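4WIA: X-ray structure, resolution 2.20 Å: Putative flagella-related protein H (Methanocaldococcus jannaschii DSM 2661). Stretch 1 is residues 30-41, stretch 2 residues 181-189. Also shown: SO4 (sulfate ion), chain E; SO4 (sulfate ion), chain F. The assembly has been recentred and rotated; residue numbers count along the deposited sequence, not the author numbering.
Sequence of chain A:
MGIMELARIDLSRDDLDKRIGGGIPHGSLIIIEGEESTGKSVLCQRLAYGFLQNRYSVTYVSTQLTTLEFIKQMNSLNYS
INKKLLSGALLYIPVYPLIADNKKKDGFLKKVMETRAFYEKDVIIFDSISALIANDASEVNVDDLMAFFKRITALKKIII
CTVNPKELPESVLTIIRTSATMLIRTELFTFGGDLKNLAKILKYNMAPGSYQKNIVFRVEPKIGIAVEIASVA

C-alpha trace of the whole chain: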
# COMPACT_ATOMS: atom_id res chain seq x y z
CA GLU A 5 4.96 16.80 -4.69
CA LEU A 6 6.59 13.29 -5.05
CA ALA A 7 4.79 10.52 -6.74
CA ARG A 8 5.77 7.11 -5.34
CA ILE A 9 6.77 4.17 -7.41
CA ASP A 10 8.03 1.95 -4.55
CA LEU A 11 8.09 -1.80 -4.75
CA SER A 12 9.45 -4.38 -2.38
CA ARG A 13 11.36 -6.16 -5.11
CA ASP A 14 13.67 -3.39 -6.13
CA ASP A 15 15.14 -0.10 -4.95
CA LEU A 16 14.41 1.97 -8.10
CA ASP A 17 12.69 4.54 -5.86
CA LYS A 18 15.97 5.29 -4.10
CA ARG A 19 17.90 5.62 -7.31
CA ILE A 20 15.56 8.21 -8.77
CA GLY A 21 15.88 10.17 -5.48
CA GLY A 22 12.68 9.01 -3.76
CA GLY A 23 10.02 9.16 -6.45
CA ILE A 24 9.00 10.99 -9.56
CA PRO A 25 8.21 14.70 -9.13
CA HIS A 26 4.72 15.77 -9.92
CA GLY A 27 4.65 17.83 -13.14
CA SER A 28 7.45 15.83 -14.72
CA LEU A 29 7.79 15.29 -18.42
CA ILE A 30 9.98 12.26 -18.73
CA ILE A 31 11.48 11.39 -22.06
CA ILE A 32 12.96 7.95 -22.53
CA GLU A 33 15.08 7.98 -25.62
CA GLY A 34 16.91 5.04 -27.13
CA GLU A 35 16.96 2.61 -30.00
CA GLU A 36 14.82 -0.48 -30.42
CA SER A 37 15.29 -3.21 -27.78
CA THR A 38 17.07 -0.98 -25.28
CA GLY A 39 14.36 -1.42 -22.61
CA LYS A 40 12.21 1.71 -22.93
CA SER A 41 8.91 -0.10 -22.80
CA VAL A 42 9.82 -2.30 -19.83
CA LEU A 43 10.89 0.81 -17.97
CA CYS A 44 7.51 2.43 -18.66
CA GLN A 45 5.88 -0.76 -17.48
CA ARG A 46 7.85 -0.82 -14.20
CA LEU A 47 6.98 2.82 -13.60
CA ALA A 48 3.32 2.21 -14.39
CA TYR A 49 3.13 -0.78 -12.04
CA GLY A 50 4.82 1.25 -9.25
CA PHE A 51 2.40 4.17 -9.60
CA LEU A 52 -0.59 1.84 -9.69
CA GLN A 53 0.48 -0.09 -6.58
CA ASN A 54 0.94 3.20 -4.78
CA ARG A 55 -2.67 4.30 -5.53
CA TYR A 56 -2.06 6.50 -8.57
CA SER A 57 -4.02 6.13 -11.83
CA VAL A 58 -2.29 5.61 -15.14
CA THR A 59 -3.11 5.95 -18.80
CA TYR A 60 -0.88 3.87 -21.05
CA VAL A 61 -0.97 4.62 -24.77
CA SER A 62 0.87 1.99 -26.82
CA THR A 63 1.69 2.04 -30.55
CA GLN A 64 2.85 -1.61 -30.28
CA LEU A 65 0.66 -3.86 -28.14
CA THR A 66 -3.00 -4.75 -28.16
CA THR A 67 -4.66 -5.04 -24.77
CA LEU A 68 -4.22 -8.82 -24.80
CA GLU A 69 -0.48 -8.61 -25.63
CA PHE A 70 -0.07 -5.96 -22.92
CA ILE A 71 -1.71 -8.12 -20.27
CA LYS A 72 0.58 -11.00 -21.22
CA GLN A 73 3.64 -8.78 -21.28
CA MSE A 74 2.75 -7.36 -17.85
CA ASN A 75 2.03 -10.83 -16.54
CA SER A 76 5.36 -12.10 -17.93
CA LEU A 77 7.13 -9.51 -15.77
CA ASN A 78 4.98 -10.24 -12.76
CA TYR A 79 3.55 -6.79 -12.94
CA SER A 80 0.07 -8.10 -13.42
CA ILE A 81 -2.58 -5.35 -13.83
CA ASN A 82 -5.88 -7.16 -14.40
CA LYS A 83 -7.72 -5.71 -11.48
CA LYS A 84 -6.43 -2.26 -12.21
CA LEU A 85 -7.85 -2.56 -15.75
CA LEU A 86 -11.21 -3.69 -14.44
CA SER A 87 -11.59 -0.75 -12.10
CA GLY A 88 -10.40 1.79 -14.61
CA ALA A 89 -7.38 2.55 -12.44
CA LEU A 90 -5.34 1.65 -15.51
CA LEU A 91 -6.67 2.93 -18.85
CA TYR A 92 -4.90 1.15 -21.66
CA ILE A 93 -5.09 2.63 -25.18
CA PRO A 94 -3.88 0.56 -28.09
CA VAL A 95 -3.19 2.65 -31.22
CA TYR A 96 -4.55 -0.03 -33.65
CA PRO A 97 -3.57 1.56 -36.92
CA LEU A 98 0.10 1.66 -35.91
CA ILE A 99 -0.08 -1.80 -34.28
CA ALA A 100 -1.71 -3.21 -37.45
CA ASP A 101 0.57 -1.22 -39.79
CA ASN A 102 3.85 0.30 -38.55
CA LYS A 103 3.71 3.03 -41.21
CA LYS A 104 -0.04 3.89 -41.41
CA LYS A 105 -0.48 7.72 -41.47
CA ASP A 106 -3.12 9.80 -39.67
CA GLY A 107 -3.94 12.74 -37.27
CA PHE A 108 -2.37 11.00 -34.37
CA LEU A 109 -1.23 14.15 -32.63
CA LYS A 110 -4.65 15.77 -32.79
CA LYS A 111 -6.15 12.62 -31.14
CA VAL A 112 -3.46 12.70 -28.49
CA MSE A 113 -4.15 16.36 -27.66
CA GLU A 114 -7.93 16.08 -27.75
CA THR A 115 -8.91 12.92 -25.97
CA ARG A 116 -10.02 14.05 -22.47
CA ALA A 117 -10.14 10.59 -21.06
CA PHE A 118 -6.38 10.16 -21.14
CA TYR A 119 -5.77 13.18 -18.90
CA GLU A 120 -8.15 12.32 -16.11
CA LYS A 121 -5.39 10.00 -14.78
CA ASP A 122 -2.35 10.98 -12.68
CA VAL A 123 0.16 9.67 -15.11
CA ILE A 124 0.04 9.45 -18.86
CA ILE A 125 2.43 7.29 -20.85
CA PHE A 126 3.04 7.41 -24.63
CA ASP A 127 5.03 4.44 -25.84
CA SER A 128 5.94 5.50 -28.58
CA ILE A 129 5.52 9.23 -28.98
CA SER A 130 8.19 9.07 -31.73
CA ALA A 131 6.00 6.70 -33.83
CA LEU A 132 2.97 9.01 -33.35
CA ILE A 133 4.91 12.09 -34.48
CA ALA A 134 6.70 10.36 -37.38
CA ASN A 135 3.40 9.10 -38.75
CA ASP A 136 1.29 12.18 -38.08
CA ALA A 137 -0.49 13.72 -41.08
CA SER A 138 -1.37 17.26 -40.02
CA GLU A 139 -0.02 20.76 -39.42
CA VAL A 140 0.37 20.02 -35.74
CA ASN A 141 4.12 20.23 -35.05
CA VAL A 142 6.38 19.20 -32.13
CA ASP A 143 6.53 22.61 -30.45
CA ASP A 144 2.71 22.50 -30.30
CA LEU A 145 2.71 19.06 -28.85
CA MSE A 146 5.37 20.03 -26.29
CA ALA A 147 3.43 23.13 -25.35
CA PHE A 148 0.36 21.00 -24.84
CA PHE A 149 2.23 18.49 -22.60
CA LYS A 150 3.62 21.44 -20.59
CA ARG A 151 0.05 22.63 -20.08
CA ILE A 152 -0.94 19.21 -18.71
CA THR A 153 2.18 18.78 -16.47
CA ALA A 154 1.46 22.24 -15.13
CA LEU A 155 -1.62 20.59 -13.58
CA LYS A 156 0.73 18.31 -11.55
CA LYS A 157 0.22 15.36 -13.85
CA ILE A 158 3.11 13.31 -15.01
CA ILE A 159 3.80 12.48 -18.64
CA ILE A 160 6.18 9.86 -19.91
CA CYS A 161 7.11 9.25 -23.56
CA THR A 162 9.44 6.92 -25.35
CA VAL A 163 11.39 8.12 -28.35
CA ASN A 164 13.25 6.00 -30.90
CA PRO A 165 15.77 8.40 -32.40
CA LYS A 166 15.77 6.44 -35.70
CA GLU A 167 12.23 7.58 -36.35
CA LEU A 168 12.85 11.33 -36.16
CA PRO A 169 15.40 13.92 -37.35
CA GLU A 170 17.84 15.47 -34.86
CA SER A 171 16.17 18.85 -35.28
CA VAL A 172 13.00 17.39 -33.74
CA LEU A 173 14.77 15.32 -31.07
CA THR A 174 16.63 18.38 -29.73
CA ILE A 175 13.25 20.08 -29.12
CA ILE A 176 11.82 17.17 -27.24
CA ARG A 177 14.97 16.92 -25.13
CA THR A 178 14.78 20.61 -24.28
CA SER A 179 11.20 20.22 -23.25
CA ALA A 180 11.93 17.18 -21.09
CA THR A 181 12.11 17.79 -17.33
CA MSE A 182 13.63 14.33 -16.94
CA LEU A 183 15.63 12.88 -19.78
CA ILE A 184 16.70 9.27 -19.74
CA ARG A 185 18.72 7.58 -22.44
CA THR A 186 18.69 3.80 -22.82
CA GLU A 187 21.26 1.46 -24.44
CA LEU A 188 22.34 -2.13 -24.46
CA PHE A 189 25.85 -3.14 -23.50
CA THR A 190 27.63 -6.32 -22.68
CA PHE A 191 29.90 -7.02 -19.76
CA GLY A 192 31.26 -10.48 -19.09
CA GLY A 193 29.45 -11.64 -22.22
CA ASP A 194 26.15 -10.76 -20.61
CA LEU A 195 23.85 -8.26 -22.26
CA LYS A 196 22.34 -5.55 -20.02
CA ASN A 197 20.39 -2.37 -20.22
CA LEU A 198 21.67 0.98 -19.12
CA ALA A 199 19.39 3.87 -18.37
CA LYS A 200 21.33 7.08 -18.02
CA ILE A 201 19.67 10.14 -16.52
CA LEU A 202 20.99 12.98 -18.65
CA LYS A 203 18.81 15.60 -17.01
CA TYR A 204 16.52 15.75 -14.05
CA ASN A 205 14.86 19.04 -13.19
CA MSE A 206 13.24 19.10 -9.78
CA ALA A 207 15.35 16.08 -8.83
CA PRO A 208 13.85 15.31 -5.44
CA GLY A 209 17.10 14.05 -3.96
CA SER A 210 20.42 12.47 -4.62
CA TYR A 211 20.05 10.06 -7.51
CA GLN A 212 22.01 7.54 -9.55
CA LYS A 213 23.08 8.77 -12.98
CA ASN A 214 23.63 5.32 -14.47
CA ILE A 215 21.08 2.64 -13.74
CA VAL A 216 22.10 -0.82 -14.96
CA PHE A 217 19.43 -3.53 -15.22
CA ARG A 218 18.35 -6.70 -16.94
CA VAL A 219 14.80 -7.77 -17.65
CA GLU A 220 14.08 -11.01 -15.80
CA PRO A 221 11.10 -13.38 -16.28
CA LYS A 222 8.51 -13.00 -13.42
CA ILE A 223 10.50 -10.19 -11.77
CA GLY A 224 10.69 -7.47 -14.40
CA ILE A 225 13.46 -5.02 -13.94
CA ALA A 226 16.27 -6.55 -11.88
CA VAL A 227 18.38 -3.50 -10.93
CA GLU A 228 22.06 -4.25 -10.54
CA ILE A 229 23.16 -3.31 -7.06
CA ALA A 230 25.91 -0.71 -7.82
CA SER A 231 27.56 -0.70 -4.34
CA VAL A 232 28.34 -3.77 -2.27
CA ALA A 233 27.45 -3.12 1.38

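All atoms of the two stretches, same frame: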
# COMPACT_ATOMS: atom_id res chain seq x y z
N ILE A 30 8.90 13.17 -18.64
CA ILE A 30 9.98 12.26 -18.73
C ILE A 30 10.07 11.77 -20.15
O ILE A 30 9.11 11.27 -20.72
CB ILE A 30 9.71 11.04 -17.84
CG1 ILE A 30 9.36 11.50 -16.42
CG2 ILE A 30 10.93 10.12 -17.83
CD1 ILE A 30 9.27 10.39 -15.39
N ILE A 31 11.23 11.92 -20.74
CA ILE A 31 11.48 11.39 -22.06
C ILE A 31 12.47 10.25 -21.96
O ILE A 31 13.57 10.41 -21.44
CB ILE A 31 12.07 12.49 -22.99
CG1 ILE A 31 11.07 13.63 -23.13
CG2 ILE A 31 12.40 11.91 -24.37
CD1 ILE A 31 9.75 13.24 -23.76
N ILE A 32 12.09 9.10 -22.47
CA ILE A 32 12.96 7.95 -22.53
C ILE A 32 13.37 7.68 -23.94
O ILE A 32 12.56 7.27 -24.74
CB ILE A 32 12.29 6.73 -21.92
CG1 ILE A 32 11.80 7.07 -20.49
CG2 ILE A 32 13.30 5.60 -21.88
CD1 ILE A 32 10.93 5.99 -19.86
N GLU A 33 14.62 7.96 -24.26
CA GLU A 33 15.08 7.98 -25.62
C GLU A 33 16.12 6.90 -25.81
O GLU A 33 17.15 6.88 -25.11
CB GLU A 33 15.69 9.36 -25.96
CG GLU A 33 16.48 9.39 -27.28
CD GLU A 33 17.04 10.74 -27.69
OE1 GLU A 33 17.01 11.69 -26.88
OE2 GLU A 33 17.50 10.85 -28.86
N GLY A 34 15.92 6.05 -26.81
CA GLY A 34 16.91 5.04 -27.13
C GLY A 34 16.41 4.23 -28.30
O GLY A 34 15.23 4.27 -28.63
N GLU A 35 17.30 3.46 -28.89
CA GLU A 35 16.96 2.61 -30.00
C GLU A 35 16.07 1.41 -29.63
O GLU A 35 15.79 1.15 -28.46
CB GLU A 35 18.24 2.12 -30.67
CG GLU A 35 19.11 3.26 -31.11
CD GLU A 35 20.14 2.87 -32.13
OE1 GLU A 35 21.05 3.70 -32.36
OE2 GLU A 35 20.04 1.77 -32.71
N GLU A 36 15.61 0.70 -30.65
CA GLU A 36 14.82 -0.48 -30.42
C GLU A 36 15.53 -1.40 -29.46
O GLU A 36 16.73 -1.50 -29.53
CB GLU A 36 14.65 -1.25 -31.72
CG GLU A 36 14.09 -0.43 -32.86
CD GLU A 36 13.73 -1.26 -34.07
OE1 GLU A 36 12.84 -0.82 -34.82
OE2 GLU A 36 14.34 -2.32 -34.27
N SER A 37 14.77 -2.11 -28.63
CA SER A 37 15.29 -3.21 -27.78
C SER A 37 16.21 -2.77 -26.64
O SER A 37 16.90 -3.59 -26.08
CB SER A 37 16.03 -4.24 -28.63
OG SER A 37 15.27 -4.60 -29.76
N THR A 38 16.23 -1.49 -26.33
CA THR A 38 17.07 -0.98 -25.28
C THR A 38 16.33 -0.88 -23.94
O THR A 38 16.90 -0.41 -22.95
CB THR A 38 17.75 0.34 -25.69
OG1 THR A 38 16.80 1.41 -25.80
CG2 THR A 38 18.50 0.18 -27.00
N GLY A 39 15.08 -1.33 -23.89
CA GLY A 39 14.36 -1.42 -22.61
C GLY A 39 13.41 -0.30 -22.26
O GLY A 39 12.96 -0.20 -21.13
N LYS A 40 13.05 0.53 -23.23
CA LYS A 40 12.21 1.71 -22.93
C LYS A 40 10.84 1.32 -22.42
O LYS A 40 10.33 1.88 -21.46
CB LYS A 40 12.05 2.59 -24.20
CG LYS A 40 13.37 3.03 -24.85
CD LYS A 40 13.16 4.06 -25.98
CE LYS A 40 12.40 3.50 -27.17
NZ LYS A 40 13.12 2.37 -27.79
N SER A 41 10.24 0.37 -23.12
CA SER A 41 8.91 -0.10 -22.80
C SER A 41 8.87 -0.75 -21.42
O SER A 41 8.04 -0.43 -20.59
CB SER A 41 8.46 -1.12 -23.88
OG SER A 41 8.06 -0.46 -25.09
N THR A 181 11.61 17.48 -18.64
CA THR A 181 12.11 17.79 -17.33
C THR A 181 13.05 16.67 -16.84
O THR A 181 14.02 16.93 -16.11
CB THR A 181 10.98 17.97 -16.30
OG1 THR A 181 10.31 16.72 -16.09
CG2 THR A 181 10.04 19.02 -16.77
N MSE A 182 12.77 15.43 -17.23
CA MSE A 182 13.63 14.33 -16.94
C MSE A 182 13.94 13.65 -18.24
O MSE A 182 13.07 13.19 -18.93
CB MSE A 182 12.95 13.37 -15.98
CG MSE A 182 13.88 12.24 -15.56
SE MSE A 182 12.92 11.07 -14.36
CE MSE A 182 14.43 10.13 -13.59
N LEU A 183 15.21 13.56 -18.59
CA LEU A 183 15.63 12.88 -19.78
C LEU A 183 16.49 11.65 -19.47
O LEU A 183 17.53 11.75 -18.83
CB LEU A 183 16.42 13.82 -20.65
CG LEU A 183 16.94 13.20 -21.96
CD1 LEU A 183 15.82 12.93 -22.97
CD2 LEU A 183 18.03 14.10 -22.59
N ILE A 184 16.05 10.51 -19.98
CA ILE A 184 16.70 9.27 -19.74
C ILE A 184 17.03 8.64 -21.06
O ILE A 184 16.15 8.46 -21.92
CB ILE A 184 15.79 8.28 -18.99
CG1 ILE A 184 15.31 8.89 -17.70
CG2 ILE A 184 16.54 7.00 -18.73
CD1 ILE A 184 14.22 8.07 -17.02
N ARG A 185 18.29 8.27 -21.23
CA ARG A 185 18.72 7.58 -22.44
C ARG A 185 19.05 6.13 -22.16
O ARG A 185 19.81 5.84 -21.23
CB ARG A 185 19.92 8.30 -23.06
CG ARG A 185 20.56 7.56 -24.22
CD ARG A 185 21.47 8.46 -25.01
NE ARG A 185 22.47 7.69 -25.74
CZ ARG A 185 22.34 7.25 -27.00
NH1 ARG A 185 21.25 7.48 -27.73
NH2 ARG A 185 23.34 6.55 -27.54
N THR A 186 18.50 5.24 -22.97
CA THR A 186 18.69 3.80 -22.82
C THR A 186 19.59 3.22 -23.90
O THR A 186 19.51 3.65 -25.04
CB THR A 186 17.37 3.04 -22.81
OG1 THR A 186 16.63 3.34 -23.99
CG2 THR A 186 16.55 3.45 -21.64
N GLU A 187 20.45 2.26 -23.52
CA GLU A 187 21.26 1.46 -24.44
C GLU A 187 21.44 0.04 -23.93
O GLU A 187 21.17 -0.28 -22.77
CB GLU A 187 22.66 2.05 -24.69
CG GLU A 187 22.64 3.42 -25.38
CD GLU A 187 23.93 3.86 -26.09
OE1 GLU A 187 24.59 3.15 -26.88
OE2 GLU A 187 24.28 5.01 -25.90
N LEU A 188 21.92 -0.81 -24.81
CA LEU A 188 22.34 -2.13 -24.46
C LEU A 188 23.85 -2.12 -24.41
O LEU A 188 24.49 -1.39 -25.14
CB LEU A 188 21.91 -3.15 -25.50
CG LEU A 188 20.44 -3.49 -25.57
CD1 LEU A 188 20.26 -4.52 -26.69
CD2 LEU A 188 19.87 -4.01 -24.27
N PHE A 189 24.41 -2.92 -23.52
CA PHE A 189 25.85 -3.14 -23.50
C PHE A 189 26.09 -4.49 -22.88
O PHE A 189 25.22 -5.04 -22.19
CB PHE A 189 26.56 -2.03 -22.71
CG PHE A 189 26.41 -2.15 -21.20
CD1 PHE A 189 25.19 -1.91 -20.59
CD2 PHE A 189 27.48 -2.51 -20.42
CE1 PHE A 189 25.05 -2.01 -19.22
CE2 PHE A 189 27.35 -2.63 -19.05
CZ PHE A 189 26.14 -2.38 -18.45
S SO4 E . 12.34 -1.12 -26.20
O1 SO4 E . 13.52 -0.18 -26.12
O2 SO4 E . 12.68 -2.37 -25.53
O3 SO4 E . 11.11 -0.68 -25.50
O4 SO4 E . 12.26 -1.27 -27.65
S SO4 F . 10.79 1.58 -30.36
O1 SO4 F . 12.20 1.83 -30.01
O2 SO4 F . 10.28 0.18 -30.21
O3 SO4 F . 10.82 1.91 -31.81
O4 SO4 F . 9.81 2.45 -29.60

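Two neighbouring parallel strands make this contact, and four backbone hydrogen bonds hold them together. Ile31 N donates to Met182 O at 2.9 Å, and Ile184 N donates to Ile31 O at 2.9 Å. Glu33 N then donates to Ile184 O at 2.8 Å, and Thr186 N to Glu33 O at 3.0 Å. Ile31 and Glu33 each use both N and O, so the ladder alternates as parallel pairing requires. CA-H...O contacts reinforce it, such as Ile30 CA to Met182 O at 3.2 Å.

Beyond these backbone bonds, the contact is carried on by side chains. Thr186 OG1 donates to Thr38 OG1 at 2.7 Å. Thr38 OG1 in turn donates to Glu35 O at 2.9 Å. This chain of hydroxyls ties the second strand to the type II turn from Glu35 to Thr38. Arg185 NH2 forms a very short salt bridge with Glu187 OE2, 2.4 Å, within its own strand. Gly34 CA lies 3.6 Å from Thr186 OG1; a CB on Gly34 would clash with that hydroxyl. Lys40 CG also packs against it, with CG 3.4 Å from Thr186 OG1.

The end of the turn and the start of the helix bind a sulfate, probably from the crystallisation liquor. Ser41 N donates to O3 of the chain E sulfate at 2.7 Å, and Ser37 N to O4 of the chain E sulfate at 2.8 Å. Lys40 NZ bonds to both the chain E and chain F sulfates, and also to Gly34 O at 3.0 Å.

Packing follows the strand register. Ile30, Ile32, Met182 and Ile184 share one face of the sheet. There Ile30 CD1 meets the selenium of selenomethionine Met182, SE, at 3.9 Å, and Ile30 CG2 meets Ile184 CD1 at 4.0 Å. On the other face, Ile31 CB lies 3.8 Å from Leu183 CD1. Further along, Leu188 CD2 approaches Ser37 O at 3.5 Å.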